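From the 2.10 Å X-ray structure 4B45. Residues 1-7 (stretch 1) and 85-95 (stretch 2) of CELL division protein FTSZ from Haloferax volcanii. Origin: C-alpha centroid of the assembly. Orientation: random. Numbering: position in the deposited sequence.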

# COMPACT_ATOMS: atom_id res chain seq x y z
N MET A 1 -9.58 -9.54 2.97
CA MET A 1 -10.07 -8.27 3.50
C MET A 1 -10.76 -7.44 2.42
O MET A 1 -10.12 -6.93 1.51
CB MET A 1 -8.92 -7.45 4.10
CG MET A 1 -9.39 -6.09 4.56
SD MET A 1 -8.06 -5.00 5.10
CE MET A 1 -7.96 -5.46 6.81
N LYS A 2 -12.08 -7.29 2.54
CA LYS A 2 -12.83 -6.52 1.56
C LYS A 2 -12.63 -5.04 1.83
O LYS A 2 -12.77 -4.59 2.97
CB LYS A 2 -14.31 -6.89 1.59
CG LYS A 2 -14.59 -8.36 1.35
CD LYS A 2 -16.06 -8.65 1.60
CE LYS A 2 -16.31 -10.13 1.90
NZ LYS A 2 -17.75 -10.38 2.22
N THR A 3 -12.29 -4.29 0.79
CA THR A 3 -11.91 -2.89 0.98
C THR A 3 -12.53 -1.93 -0.04
O THR A 3 -13.05 -2.35 -1.09
CB THR A 3 -10.39 -2.75 0.98
OG1 THR A 3 -10.03 -1.48 1.56
CG2 THR A 3 -9.85 -2.84 -0.44
N VAL A 4 -12.49 -0.64 0.29
CA VAL A 4 -12.91 0.44 -0.60
C VAL A 4 -11.74 1.37 -0.83
O VAL A 4 -11.10 1.83 0.13
CB VAL A 4 -14.07 1.26 -0.00
CG1 VAL A 4 -14.30 2.53 -0.84
CG2 VAL A 4 -15.34 0.45 0.06
N LEU A 5 -11.42 1.64 -2.09
CA LEU A 5 -10.25 2.44 -2.40
C LEU A 5 -10.66 3.86 -2.76
O LEU A 5 -11.56 4.04 -3.57
CB LEU A 5 -9.47 1.82 -3.56
CG LEU A 5 -9.04 0.37 -3.37
CD1 LEU A 5 -8.31 -0.15 -4.62
CD2 LEU A 5 -8.17 0.24 -2.13
N ILE A 6 -10.00 4.85 -2.18
CA ILE A 6 -10.19 6.23 -2.60
C ILE A 6 -8.87 6.88 -2.96
O ILE A 6 -8.11 7.28 -2.09
CB ILE A 6 -10.84 7.08 -1.50
CG1 ILE A 6 -12.12 6.42 -0.99
CG2 ILE A 6 -11.13 8.49 -2.03
CD1 ILE A 6 -12.47 6.83 0.41
N GLY A 7 -8.61 7.02 -4.26
CA GLY A 7 -7.44 7.75 -4.71
C GLY A 7 -7.61 9.25 -4.54
O GLY A 7 -8.69 9.79 -4.79
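Stretch 2 85-95: ALDGRVTAEAE

One face of a strand can be covered by a chain segment that has no regular structure of its own, with hydrogen bonds at one end and apolar side chains packed along the rest. Residues 85-95 illustrate this against the start of FtsZ. They run antiparallel in order: the early residues lie near I6, the last beside M1 and K2. At M1, the CA approaches OE1 of E95 to 3.3 Å. K2 then makes both hydrogen bonds of the contact, each to E95: its N donates to E95 OE1 (2.7 Å), and its O accepts from E95 N (2.7 Å). One residue thus serves K2 with side chain and backbone together, while K2 CB packs 3.7 Å from E93 O, within the type I turn T91-A94. From T3 the chain is a strand, and alternation sets the pattern: T3 and L5 point away, V4 and I6 toward. V4 is the apolar centre. Its CG2 lies 3.6 Å from R89 O and 4.1 Å from A94 CB, and its CG1 lies 4.0 Å from both L86 CD2 and V90 CG2. Within stretch 2, R89 N and V90 N both donate hydrogen bonds to L86 O (3.0 and 2.8 Å), so the segment turns locally where it faces V4. I6 closes the contact, its CD1 3.4 Å from L86 CD1; G7 lies beyond reach.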

# COMPACT_ATOMS: atom_id res chain seq x y z
N ALA A 85 -19.85 10.41 -2.76
CA ALA A 85 -19.48 9.41 -3.75
C ALA A 85 -19.36 8.06 -3.03
O ALA A 85 -19.64 7.01 -3.61
CB ALA A 85 -18.16 9.78 -4.43
N LEU A 86 -18.98 8.10 -1.76
CA LEU A 86 -18.78 6.89 -0.97
C LEU A 86 -20.04 6.30 -0.37
O LEU A 86 -20.02 5.17 0.11
CB LEU A 86 -17.82 7.18 0.18
CG LEU A 86 -16.38 7.47 -0.20
CD1 LEU A 86 -15.66 7.84 1.07
CD2 LEU A 86 -15.78 6.24 -0.85
N ASP A 87 -21.12 7.07 -0.37
CA ASP A 87 -22.39 6.63 0.21
C ASP A 87 -22.77 5.23 -0.26
O ASP A 87 -22.82 4.29 0.53
CB ASP A 87 -23.51 7.62 -0.12
CG ASP A 87 -23.50 8.85 0.77
OD1 ASP A 87 -22.49 9.06 1.48
OD2 ASP A 87 -24.49 9.61 0.75
N GLY A 88 -23.00 5.09 -1.56
CA GLY A 88 -23.40 3.81 -2.12
C GLY A 88 -22.22 2.92 -2.45
O GLY A 88 -22.37 1.91 -3.13
N ARG A 89 -21.03 3.30 -1.96
CA ARG A 89 -19.82 2.56 -2.30
C ARG A 89 -19.13 1.89 -1.10
O ARG A 89 -18.72 0.74 -1.20
CB ARG A 89 -18.85 3.45 -3.07
CG ARG A 89 -19.48 4.05 -4.31
CD ARG A 89 -18.45 4.62 -5.26
NE ARG A 89 -19.07 5.39 -6.33
CZ ARG A 89 -19.60 4.86 -7.42
NH1 ARG A 89 -19.57 3.54 -7.59
NH2 ARG A 89 -20.15 5.63 -8.34
N VAL A 90 -19.00 2.61 0.01
CA VAL A 90 -18.58 1.99 1.26
C VAL A 90 -19.76 1.22 1.81
O VAL A 90 -20.49 1.70 2.67
CB VAL A 90 -18.11 3.02 2.31
CG1 VAL A 90 -17.69 2.32 3.60
CG2 VAL A 90 -16.97 3.84 1.77
N THR A 91 -19.97 0.03 1.27
CA THR A 91 -21.13 -0.74 1.67
C THR A 91 -20.88 -1.36 3.03
O THR A 91 -19.86 -1.09 3.67
CB THR A 91 -21.48 -1.83 0.64
OG1 THR A 91 -20.49 -2.87 0.68
CG2 THR A 91 -21.58 -1.22 -0.76
N ALA A 92 -21.83 -2.19 3.47
CA ALA A 92 -21.77 -2.82 4.78
C ALA A 92 -20.68 -3.88 4.81
O ALA A 92 -20.11 -4.18 5.86
CB ALA A 92 -23.11 -3.46 5.10
N GLU A 93 -20.39 -4.43 3.65
CA GLU A 93 -19.41 -5.50 3.53
C GLU A 93 -17.98 -5.02 3.68
O GLU A 93 -17.08 -5.83 3.82
CB GLU A 93 -19.59 -6.23 2.20
CG GLU A 93 -20.86 -7.04 2.13
CD GLU A 93 -21.28 -7.31 0.70
OE1 GLU A 93 -20.81 -6.57 -0.20
OE2 GLU A 93 -22.08 -8.25 0.48
N ALA A 94 -17.76 -3.70 3.66
CA ALA A 94 -16.40 -3.17 3.69
C ALA A 94 -15.71 -3.46 5.02
O ALA A 94 -16.28 -3.25 6.09
CB ALA A 94 -16.39 -1.67 3.39
N GLU A 95 -14.48 -3.95 4.96
CA GLU A 95 -13.77 -4.30 6.18
C GLU A 95 -12.69 -3.29 6.52
O GLU A 95 -12.12 -3.30 7.61
CB GLU A 95 -13.20 -5.71 6.08
CG GLU A 95 -14.30 -6.76 6.15
CD GLU A 95 -13.81 -8.16 5.84
OE1 GLU A 95 -13.06 -8.34 4.85
OE2 GLU A 95 -14.19 -9.09 6.58